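Local coordinates for ABC transporter ATP-binding/permease protein Rv1747 (Mycobacterium tuberculosis, PDB 6CCD) that helps move an unidentified substrate across the mycobacterial membrane using ATP, this piece being the first of its two phosphothreonine-binding FHA regulatory domains, at residues P8-R13 with L49-D54. Residues are numbered along the deposited sequence; the frame is centred on the assembly and turned at random.
Sequences PVLTVR and LLLRFD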
# COMPACT_ATOMS: atom_id res chain seq x y z
N PRO A 8 -10.87 -8.06 9.25
CA PRO A 8 -11.22 -8.07 7.83
C PRO A 8 -9.97 -8.23 6.99
O PRO A 8 -8.88 -7.86 7.42
CB PRO A 8 -11.86 -6.70 7.62
CG PRO A 8 -11.17 -5.83 8.66
CD PRO A 8 -10.98 -6.72 9.85
N VAL A 9 -10.13 -8.79 5.80
CA VAL A 9 -9.02 -8.89 4.86
C VAL A 9 -8.83 -7.54 4.17
O VAL A 9 -9.72 -6.69 4.16
CB VAL A 9 -9.27 -9.99 3.80
CG1 VAL A 9 -9.37 -11.35 4.47
CG2 VAL A 9 -10.53 -9.68 3.00
N LEU A 10 -7.66 -7.36 3.58
CA LEU A 10 -7.36 -6.17 2.80
C LEU A 10 -7.13 -6.54 1.35
O LEU A 10 -6.26 -7.36 1.04
CB LEU A 10 -6.13 -5.45 3.35
CG LEU A 10 -5.72 -4.23 2.53
CD1 LEU A 10 -6.70 -3.08 2.71
CD2 LEU A 10 -4.29 -3.82 2.88
N THR A 11 -7.92 -5.95 0.46
CA THR A 11 -7.72 -6.12 -0.97
C THR A 11 -6.98 -4.91 -1.50
O THR A 11 -7.32 -3.77 -1.18
CB THR A 11 -9.06 -6.30 -1.70
OG1 THR A 11 -9.64 -7.54 -1.28
CG2 THR A 11 -8.85 -6.34 -3.22
N VAL A 12 -5.94 -5.18 -2.27
CA VAL A 12 -5.14 -4.15 -2.91
C VAL A 12 -5.30 -4.26 -4.42
O VAL A 12 -4.96 -5.28 -5.01
CB VAL A 12 -3.65 -4.27 -2.55
CG1 VAL A 12 -2.84 -3.11 -3.19
CG2 VAL A 12 -3.46 -4.34 -1.02
N ARG A 13 -5.79 -3.19 -5.04
CA ARG A 13 -5.96 -3.13 -6.48
C ARG A 13 -4.94 -2.18 -7.10
O ARG A 13 -4.91 -0.99 -6.78
CB ARG A 13 -7.38 -2.68 -6.83
CG ARG A 13 -7.77 -2.94 -8.28
CD ARG A 13 -9.29 -2.90 -8.44
NE ARG A 13 -9.95 -3.77 -7.46
CZ ARG A 13 -10.61 -3.33 -6.39
NH1 ARG A 13 -10.70 -2.03 -6.16
NH2 ARG A 13 -11.17 -4.19 -5.56
N LEU A 49 6.35 0.23 0.46
CA LEU A 49 5.37 0.27 1.55
C LEU A 49 5.32 -1.04 2.31
O LEU A 49 5.53 -2.10 1.72
CB LEU A 49 3.97 0.54 1.02
CG LEU A 49 3.68 1.79 0.21
CD1 LEU A 49 2.19 1.78 -0.09
CD2 LEU A 49 4.08 3.05 1.00
N LEU A 50 4.99 -0.97 3.59
CA LEU A 50 4.53 -2.14 4.34
C LEU A 50 3.05 -1.98 4.61
O LEU A 50 2.62 -0.92 5.07
CB LEU A 50 5.30 -2.30 5.65
CG LEU A 50 6.81 -2.47 5.45
CD1 LEU A 50 7.52 -2.53 6.80
CD2 LEU A 50 7.08 -3.73 4.63
N LEU A 51 2.27 -3.02 4.34
CA LEU A 51 0.86 -3.00 4.74
C LEU A 51 0.67 -3.95 5.90
O LEU A 51 1.20 -5.05 5.88
CB LEU A 51 -0.06 -3.41 3.58
CG LEU A 51 0.27 -2.79 2.22
CD1 LEU A 51 -0.69 -3.31 1.14
CD2 LEU A 51 0.21 -1.26 2.30
N ARG A 52 -0.10 -3.56 6.91
CA ARG A 52 -0.27 -4.47 8.05
C ARG A 52 -1.48 -4.09 8.87
O ARG A 52 -1.95 -2.95 8.82
CB ARG A 52 0.97 -4.48 8.94
CG ARG A 52 1.16 -3.20 9.76
CD ARG A 52 2.59 -3.08 10.32
NE ARG A 52 3.04 -4.22 11.12
CZ ARG A 52 3.11 -4.23 12.45
NH1 ARG A 52 2.75 -3.15 13.14
NH2 ARG A 52 3.56 -5.30 13.09
N PHE A 53 -2.00 -5.07 9.60
CA PHE A 53 -3.15 -4.85 10.47
C PHE A 53 -2.63 -4.63 11.89
O PHE A 53 -2.00 -5.52 12.47
CB PHE A 53 -4.11 -6.04 10.42
CG PHE A 53 -5.42 -5.80 11.12
CD1 PHE A 53 -6.45 -5.13 10.48
CD2 PHE A 53 -5.61 -6.24 12.42
CE1 PHE A 53 -7.65 -4.90 11.13
CE2 PHE A 53 -6.81 -6.01 13.07
CZ PHE A 53 -7.83 -5.34 12.42
N ASP A 54 -2.88 -3.45 12.43
CA ASP A 54 -2.29 -3.07 13.70
C ASP A 54 -3.26 -2.22 14.52
O ASP A 54 -3.84 -1.26 14.01
CB ASP A 54 -0.99 -2.29 13.47
CG ASP A 54 -0.25 -2.00 14.77
OD1 ASP A 54 -0.08 -2.93 15.58
OD2 ASP A 54 0.15 -0.84 14.97
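The two-sheet beta sandwich of the FHA domain is bridged here by apolar side chains of Leu10, Val12 and Leu51, with Pro8 and Phe53 continuing the contact at one end. The touching parts, Pro8 to Val12 and Leu51 to Phe53, run antiparallel, 174° apart, yet the closest CA pair, Leu10 and Phe53, is 8.8 Å apart; that spacing and the absence of backbone bonds exclude direct pairing, and the inward-pointing Leu10, Val12, Leu51 and Phe53 show two sheets face to face. One methyl, CD1 of Leu51, reaches both partners: it lies 3.7 Å from Val12 CG2 and 4.0 Å from Leu10 CD2. Val12 offers the branch beside its own backbone N, its CG1 being anti to that N (chi1 -177°). The Val12 side chain meets that of Leu51 at a slant, that of Leu10 at about a right angle. Farther along, Pro8 CD approaches the Phe53 ring obliquely, 4.0 Å from CE1. Trp58 ties this end together, packing edge-to-face with Phe53 and hydrogen-bonding through NE1 to Pro8 O. Strand 10-14 lies between strands 17-21 and 96-101, with Phe99 of the latter touching Leu10 and Val12; in the opposing sheet, strand 49-54 is flanked by 27-30 and 57-62, whose Val27, Val29 and Ala60 pack around Leu51.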